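Uncharacterized tRNA/rRNA methyltransferase HI_0380 (Haemophilus influenzae, PDB 3ILK) is an uncharacterised member of the TrmH family that probably binds RNA and methylates it with S-adenosyl-L-methionine as the methyl donor. Local coordinates at residues 75-80 with 128-133; 6-11 with 109-114. One frame throughout, in Å; residues are numbered along the deposited sequence.

Contact 1 of 2, residues 75-80 with 128-133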
ATOM      1  N   CYS A  75      11.112  -5.764  29.826  1.00 24.83           N
ATOM      2  CA  CYS A  75      11.375  -5.451  28.412  1.00 25.11           C
ATOM      3  C   CYS A  75      12.733  -4.777  28.268  1.00 24.79           C
ATOM      4  O   CYS A  75      12.952  -3.698  28.836  1.00 25.70           O
ATOM      5  CB  CYS A  75      10.297  -4.532  27.853  1.00 23.25           C
ATOM      6  SG  CYS A  75       8.642  -5.195  28.000  1.00 28.81           S
ATOM      7  N   SER A  76      13.659  -5.382  27.514  1.00 23.56           N
ATOM      8  CA  SER A  76      14.987  -4.797  27.435  1.00 21.57           C
ATOM      9  C   SER A  76      15.134  -3.866  26.220  1.00 21.58           C
ATOM     10  O   SER A  76      16.188  -3.242  26.049  1.00 21.65           O
ATOM     11  CB  SER A  76      16.063  -5.904  27.448  1.00 21.13           C
ATOM     12  OG  SER A  76      15.882  -6.686  26.284  1.00 20.31           O
ATOM     13  N   LEU A  77      14.101  -3.759  25.373  1.00 19.82           N
ATOM     14  CA  LEU A  77      14.078  -2.712  24.339  1.00 19.57           C
ATOM     15  C   LEU A  77      12.822  -1.907  24.588  1.00 19.85           C
ATOM     16  O   LEU A  77      11.770  -2.457  24.570  1.00 16.76           O
ATOM     17  CB  LEU A  77      13.996  -3.250  22.914  1.00 20.62           C
ATOM     18  CG  LEU A  77      13.880  -2.278  21.690  1.00 23.51           C
ATOM     19  CD1 LEU A  77      14.982  -1.195  21.627  1.00 20.81           C
ATOM     20  CD2 LEU A  77      13.838  -3.032  20.295  1.00 19.70           C
ATOM     21  N   VAL A  78      12.999  -0.617  24.798  1.00 20.02           N
ATOM     22  CA  VAL A  78      11.952   0.293  25.145  1.00 19.27           C
ATOM     23  C   VAL A  78      11.906   1.405  24.092  1.00 21.15           C
ATOM     24  O   VAL A  78      12.925   2.026  23.821  1.00 20.95           O
ATOM     25  CB  VAL A  78      12.237   0.878  26.509  1.00 19.82           C
ATOM     26  CG1 VAL A  78      11.099   1.890  26.937  1.00 15.50           C
ATOM     27  CG2 VAL A  78      12.365  -0.266  27.545  1.00 19.50           C
ATOM     28  N   ILE A  79      10.719   1.640  23.507  1.00 20.75           N
ATOM     29  CA  ILE A  79      10.570   2.626  22.479  1.00 21.50           C
ATOM     30  C   ILE A  79       9.505   3.534  23.015  1.00 21.50           C
ATOM     31  O   ILE A  79       8.387   3.035  23.344  1.00 22.57           O
ATOM     32  CB  ILE A  79      10.018   2.062  21.164  1.00 21.62           C
ATOM     33  CG1 ILE A  79      10.962   0.967  20.567  1.00 21.18           C
ATOM     34  CG2 ILE A  79       9.918   3.166  20.081  1.00 19.95           C
ATOM     35  CD1 ILE A  79      12.334   1.420  20.561  1.00 23.84           C
ATOM     36  N   GLY A  80       9.806   4.830  23.116  1.00 21.12           N
ATOM     37  CA  GLY A  80       8.704   5.819  23.507  1.00 20.76           C
ATOM     38  C   GLY A  80       8.332   6.720  22.335  1.00 21.35           C
ATOM     39  O   GLY A  80       9.191   7.144  21.554  1.00 22.95           O
ATOM     40  N   CYS A 128      13.893   5.418  27.488  1.00 22.48           N
ATOM     41  CA  CYS A 128      13.697   4.805  26.178  1.00 21.50           C
ATOM     42  C   CYS A 128      14.991   4.685  25.375  1.00 21.79           C
ATOM     43  O   CYS A 128      15.757   5.634  25.328  1.00 21.58           O
ATOM     44  CB  CYS A 128      12.760   5.618  25.360  1.00 20.96           C
ATOM     45  SG  CYS A 128      11.174   5.767  26.195  1.00 25.05           S
ATOM     46  N   HIS A 129      15.148   3.590  24.625  1.00 20.04           N
ATOM     47  CA  HIS A 129      16.406   3.397  23.842  1.00 20.11           C
ATOM     48  C   HIS A 129      16.222   4.206  22.553  1.00 20.32           C
ATOM     49  O   HIS A 129      17.166   4.807  22.067  1.00 18.85           O
ATOM     50  CB  HIS A 129      16.614   1.921  23.550  1.00 18.18           C
ATOM     51  CG  HIS A 129      16.801   1.106  24.795  1.00 20.27           C
ATOM     52  ND1 HIS A 129      18.045   0.898  25.376  1.00 22.48           N
ATOM     53  CD2 HIS A 129      15.899   0.513  25.612  1.00 19.95           C
ATOM     54  CE1 HIS A 129      17.897   0.195  26.486  1.00 19.45           C
ATOM     55  NE2 HIS A 129      16.608  -0.050  26.653  1.00 23.86           N
ATOM     56  N   TYR A 130      14.977   4.290  22.059  1.00 18.47           N
ATOM     57  CA  TYR A 130      14.742   5.043  20.828  1.00 20.16           C
ATOM     58  C   TYR A 130      13.461   5.816  20.997  1.00 20.41           C
ATOM     59  O   TYR A 130      12.634   5.500  21.892  1.00 20.95           O
ATOM     60  CB  TYR A 130      14.745   4.189  19.502  1.00 19.66           C
ATOM     61  CG  TYR A 130      16.042   3.417  19.262  1.00 23.37           C
ATOM     62  CD1 TYR A 130      16.168   2.112  19.732  1.00 21.92           C
ATOM     63  CD2 TYR A 130      17.136   3.993  18.574  1.00 22.32           C
ATOM     64  CE1 TYR A 130      17.339   1.386  19.546  1.00 24.74           C
ATOM     65  CE2 TYR A 130      18.337   3.275  18.382  1.00 26.89           C
ATOM     66  CZ  TYR A 130      18.420   1.975  18.871  1.00 25.98           C
ATOM     67  OH  TYR A 130      19.552   1.231  18.695  1.00 30.34           O
ATOM     68  N   HIS A 131      13.335   6.879  20.210  1.00 20.30           N
ATOM     69  CA  HIS A 131      12.161   7.755  20.337  1.00 20.49           C
ATOM     70  C   HIS A 131      11.474   7.797  19.017  1.00 21.31           C
ATOM     71  O   HIS A 131      12.102   8.128  18.000  1.00 22.31           O
ATOM     72  CB  HIS A 131      12.570   9.126  20.811  1.00 19.61           C
ATOM     73  CG  HIS A 131      13.335   9.076  22.102  1.00 19.79           C
ATOM     74  ND1 HIS A 131      14.711   8.976  22.148  1.00 18.52           N
ATOM     75  CD2 HIS A 131      12.917   8.986  23.376  1.00 21.06           C
ATOM     76  CE1 HIS A 131      15.103   8.885  23.403  1.00 18.80           C
ATOM     77  NE2 HIS A 131      14.032   8.891  24.169  1.00 18.64           N
ATOM     78  N   LEU A 132      10.172   7.474  19.044  1.00 22.83           N
ATOM     79  CA  LEU A 132       9.423   7.173  17.835  1.00 22.58           C
ATOM     80  C   LEU A 132       8.577   8.354  17.421  1.00 22.91           C
ATOM     81  O   LEU A 132       7.699   8.786  18.163  1.00 21.94           O
ATOM     82  CB  LEU A 132       8.585   5.906  18.039  1.00 22.07           C
ATOM     83  CG  LEU A 132       7.659   5.492  16.866  1.00 25.91           C
ATOM     84  CD1 LEU A 132       8.508   5.250  15.652  1.00 26.94           C
ATOM     85  CD2 LEU A 132       6.841   4.216  17.220  1.00 25.59           C
ATOM     86  N   ASN A 133       8.869   8.907  16.246  1.00 23.52           N
ATOM     87  CA  ASN A 133       8.086  10.041  15.801  1.00 23.33           C
ATOM     88  C   ASN A 133       7.387   9.656  14.521  1.00 23.19           C
ATOM     89  O   ASN A 133       8.016   9.086  13.605  1.00 23.15           O
ATOM     90  CB  ASN A 133       8.969  11.285  15.574  1.00 23.51           C
ATOM     91  CG  ASN A 133       8.177  12.445  15.007  1.00 26.37           C
ATOM     92  OD1 ASN A 133       8.259  12.744  13.817  1.00 28.65           O
ATOM     93  ND2 ASN A 133       7.366  13.063  15.840  1.00 22.82           N
TER
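Val78 and Gly80 meet the backbone of 128-133 through three hydrogen bonds, which join strand 77-80 to strand 130-132 and the residue before it. His129 N donates to Val78 O over 2.8 Å, Gly80 N to Tyr130 O, and Leu132 N to Gly80 O, the last at 2.7 Å with an N-H...O angle of 167°. Two CA-H...O contacts run beside them, His131 CA lying 3.3 Å from Gly80 O.

Among the apolar contacts, Ile79 CD1 reaches Tyr130 CB at 3.8 Å, while Ile79 CG2, anti to its backbone N, meets Leu132 CB at 3.7 Å. Leu77 CD1 comes to the edge of the Tyr130 ring, in its plane. Val78 CG1 touches Cys128 SG at 3.9 Å.

Gly80 has no side chain, and Cys128 SG packs directly on its backbone, 3.5 Å from Gly80 N. The His129 ring turns its edge to the Val78 backbone, CD2 3.2 Å from Val78 N, and the two side chains cross at about a right angle.

His131 ND1 is hydrogen-bonded to Thr91 OG1 and NE2 to Leu125 O, so both ring nitrogens are satisfied outside the pair. This is parallel pairing within the central sheet of a SPOUT-type methyltransferase, running toward Ser82 and Ile134, S-adenosyl-L-methionine site residues by similarity.

Contact 2 of 2, residues 6-11 with 109-114; sequences ENIRIV and IAIVFG
Ile10 meets the Phe113 ring with both ends of its branched side chain: Ile10 CG2 lies 3.9 Å from Phe113 CE1, and CD1 of the same isoleucine closes on that ring atom too. Phe113 CG stands beside its own backbone N (chi1 -67°), and from there ring atoms CD1 and CE1 lie near Ile10 CG2. Val11 O is at the edge of this ring, in plane, 3.7 Å from Phe113 CD1. The same oxygen accepts Phe113 N at 2.9 Å; its approach to the ring is a contact and not a second hydrogen bond. Further back on the face of Ile10, Ile8 CG2 touches Ile111 CD1 at 4.0 Å. The opposite face carries Val11 and Val112, which lie side by side and point the same way; Val11 CG2 also reaches Ala110 CB at 4.1 Å.

Behind these side chains is a ladder of five parallel-strand hydrogen bonds, from Ile109 N to Asn7 O at one end to Phe113 N to Val11 O at the other. It leads to Gly114, assigned by similarity to S-adenosyl-L-methionine binding.

Outward again, Leu145, Val149 and Val152 of helix 145-169 pack on Phe113, while Ala71 touches Val11 and Phe68 touches Val112. Arg9 leads its end away from strand 109-113, and its NH1 bonds to the carbonyls of Ala71 and Asp73.

Chemically, the ladder pairs buried backbone polar groups between two largely hydrocarbon layers, and the partial negative charge of the carbonyls that meet the Arg9 guanidinium would probably favour its cation.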
ATOM      1  N   GLU A   6       3.405 -11.126  20.021  1.00 45.62           N
ATOM      2  CA  GLU A   6       3.089 -11.303  21.437  1.00 43.45           C
ATOM      3  C   GLU A   6       4.222 -10.946  22.414  1.00 41.54           C
ATOM      4  O   GLU A   6       3.947 -10.634  23.586  1.00 40.76           O
ATOM      5  CB  GLU A   6       2.604 -12.744  21.685  1.00 44.82           C
ATOM      6  CG  GLU A   6       1.071 -12.996  21.567  1.00 46.61           C
ATOM      7  CD  GLU A   6       0.468 -12.695  20.170  1.00 51.55           C
ATOM      8  OE1 GLU A   6       0.309 -11.481  19.827  1.00 53.37           O
ATOM      9  OE2 GLU A   6       0.106 -13.669  19.440  1.00 51.85           O
ATOM     10  N   ASN A   7       5.477 -11.006  21.963  1.00 38.42           N
ATOM     11  CA  ASN A   7       6.578 -10.388  22.711  1.00 36.26           C
ATOM     12  C   ASN A   7       6.618  -8.836  22.657  1.00 34.34           C
ATOM     13  O   ASN A   7       7.658  -8.240  23.013  1.00 33.83           O
ATOM     14  CB  ASN A   7       7.969 -10.977  22.341  1.00 37.13           C
ATOM     15  CG  ASN A   7       8.475 -10.554  20.927  1.00 39.16           C
ATOM     16  OD1 ASN A   7       9.658 -10.775  20.564  1.00 41.17           O
ATOM     17  ND2 ASN A   7       7.587  -9.963  20.132  1.00 38.78           N
ATOM     18  N   ILE A   8       5.523  -8.184  22.219  1.00 30.83           N
ATOM     19  CA  ILE A   8       5.484  -6.699  22.158  1.00 27.79           C
ATOM     20  C   ILE A   8       4.398  -6.167  23.101  1.00 26.85           C
ATOM     21  O   ILE A   8       3.232  -6.441  22.915  1.00 24.44           O
ATOM     22  CB  ILE A   8       5.154  -6.154  20.739  1.00 27.75           C
ATOM     23  CG1 ILE A   8       6.199  -6.624  19.683  1.00 27.18           C
ATOM     24  CG2 ILE A   8       4.959  -4.626  20.778  1.00 25.95           C
ATOM     25  CD1 ILE A   8       5.640  -6.588  18.174  1.00 23.20           C
ATOM     26  N   ARG A   9       4.813  -5.433  24.113  1.00 25.10           N
ATOM     27  CA  ARG A   9       3.869  -4.820  25.043  1.00 24.73           C
ATOM     28  C   ARG A   9       3.594  -3.404  24.587  1.00 24.61           C
ATOM     29  O   ARG A   9       4.524  -2.595  24.472  1.00 25.07           O
ATOM     30  CB  ARG A   9       4.455  -4.829  26.473  1.00 24.13           C
ATOM     31  CG  ARG A   9       3.505  -4.226  27.568  1.00 24.93           C
ATOM     32  CD  ARG A   9       4.118  -4.283  28.961  1.00 24.53           C
ATOM     33  NE  ARG A   9       4.577  -5.637  29.315  1.00 21.53           N
ATOM     34  CZ  ARG A   9       5.484  -5.941  30.245  1.00 25.00           C
ATOM     35  NH1 ARG A   9       6.088  -5.006  30.995  1.00 26.55           N
ATOM     36  NH2 ARG A   9       5.816  -7.218  30.406  1.00 22.80           N
ATOM     37  N   ILE A  10       2.321  -3.079  24.415  1.00 23.94           N
ATOM     38  CA  ILE A  10       1.877  -1.729  24.121  1.00 23.67           C
ATOM     39  C   ILE A  10       1.531  -1.045  25.454  1.00 23.94           C
ATOM     40  O   ILE A  10       0.682  -1.521  26.193  1.00 22.83           O
ATOM     41  CB  ILE A  10       0.643  -1.759  23.161  1.00 23.46           C
ATOM     42  CG1 ILE A  10       1.005  -2.389  21.798  1.00 24.31           C
ATOM     43  CG2 ILE A  10      -0.005  -0.353  22.963  1.00 23.10           C
ATOM     44  CD1 ILE A  10       1.988  -1.584  20.967  1.00 21.75           C
ATOM     45  N   VAL A  11       2.214   0.052  25.772  1.00 23.48           N
ATOM     46  CA  VAL A  11       1.947   0.735  27.040  1.00 22.67           C
ATOM     47  C   VAL A  11       1.266   2.073  26.785  1.00 21.70           C
ATOM     48  O   VAL A  11       1.758   2.875  26.032  1.00 20.55           O
ATOM     49  CB  VAL A  11       3.258   0.990  27.837  1.00 24.06           C
ATOM     50  CG1 VAL A  11       2.911   1.712  29.198  1.00 21.10           C
ATOM     51  CG2 VAL A  11       4.107  -0.367  27.991  1.00 20.69           C
ATOM     52  N   ILE A 109       9.887  -6.132  24.057  1.00 21.60           N
ATOM     53  CA  ILE A 109       9.926  -4.781  23.609  1.00 22.71           C
ATOM     54  C   ILE A 109       8.695  -4.113  24.242  1.00 22.29           C
ATOM     55  O   ILE A 109       7.562  -4.663  24.186  1.00 23.29           O
ATOM     56  CB  ILE A 109       9.794  -4.744  22.023  1.00 21.75           C
ATOM     57  CG1 ILE A 109      10.919  -5.513  21.345  1.00 24.53           C
ATOM     58  CG2 ILE A 109       9.667  -3.303  21.495  1.00 25.86           C
ATOM     59  CD1 ILE A 109      10.456  -6.875  20.828  1.00 18.32           C
ATOM     60  N   ALA A 110       8.887  -2.961  24.873  1.00 21.05           N
ATOM     61  CA  ALA A 110       7.685  -2.124  25.178  1.00 21.60           C
ATOM     62  C   ALA A 110       7.650  -0.941  24.208  1.00 19.83           C
ATOM     63  O   ALA A 110       8.670  -0.325  23.925  1.00 21.97           O
ATOM     64  CB  ALA A 110       7.749  -1.644  26.638  1.00 20.69           C
ATOM     65  N   ILE A 111       6.512  -0.666  23.609  1.00 21.79           N
ATOM     66  CA  ILE A 111       6.340   0.600  22.944  1.00 19.50           C
ATOM     67  C   ILE A 111       5.398   1.455  23.775  1.00 21.08           C
ATOM     68  O   ILE A 111       4.264   1.061  23.995  1.00 21.20           O
ATOM     69  CB  ILE A 111       5.843   0.383  21.514  1.00 20.07           C
ATOM     70  CG1 ILE A 111       6.753  -0.682  20.809  1.00 19.26           C
ATOM     71  CG2 ILE A 111       5.849   1.693  20.768  1.00 18.40           C
ATOM     72  CD1 ILE A 111       6.212  -1.113  19.456  1.00 23.36           C
ATOM     73  N   VAL A 112       5.867   2.649  24.173  1.00 21.24           N
ATOM     74  CA  VAL A 112       5.212   3.470  25.157  1.00 21.37           C
ATOM     75  C   VAL A 112       4.678   4.667  24.426  1.00 22.52           C
ATOM     76  O   VAL A 112       5.422   5.368  23.743  1.00 23.70           O
ATOM     77  CB  VAL A 112       6.175   3.906  26.344  1.00 21.36           C
ATOM     78  CG1 VAL A 112       5.365   4.606  27.477  1.00 21.13           C
ATOM     79  CG2 VAL A 112       6.948   2.636  26.912  1.00 18.20           C
ATOM     80  N   PHE A 113       3.378   4.858  24.589  1.00 22.38           N
ATOM     81  CA  PHE A 113       2.607   5.966  24.043  1.00 23.08           C
ATOM     82  C   PHE A 113       2.374   6.954  25.154  1.00 24.70           C
ATOM     83  O   PHE A 113       1.663   6.655  26.154  1.00 25.94           O
ATOM     84  CB  PHE A 113       1.305   5.434  23.428  1.00 21.05           C
ATOM     85  CG  PHE A 113       1.535   4.565  22.202  1.00 22.12           C
ATOM     86  CD1 PHE A 113       1.910   3.215  22.333  1.00 20.36           C
ATOM     87  CD2 PHE A 113       1.392   5.101  20.926  1.00 18.89           C
ATOM     88  CE1 PHE A 113       2.129   2.420  21.203  1.00 25.59           C
ATOM     89  CE2 PHE A 113       1.628   4.324  19.800  1.00 22.17           C
ATOM     90  CZ  PHE A 113       2.009   2.982  19.939  1.00 20.84           C
ATOM     91  N   GLY A 114       2.969   8.147  24.996  1.00 24.94           N
ATOM     92  CA  GLY A 114       2.931   9.136  26.060  1.00 23.46           C
ATOM     93  C   GLY A 114       1.607   9.816  25.932  1.00 25.17           C
ATOM     94  O   GLY A 114       0.869   9.578  24.970  1.00 23.07           O
TER

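Contacts 1 and 2 are centred about 9 Å apart in one parallel sheet, where strands 77-81 and 109-113 are direct neighbours. The order across this part is 8-13, 109-113, 77-81, 130-132, so the two pairs join into four consecutive strands. Ile79 bridges them, its N probably bonding to Ala110 O and its O to Val112 N. Along the chain the segments alternate: 6-11, 75-80, 109-114, 128-133, which places the later strand 109-113 between two earlier ones. Strands 77-81, 109-113 and 130-132 all end within two residues of positions assigned by similarity to S-adenosyl-L-methionine binding, consistent with a cofactor pocket along this end of the sheet.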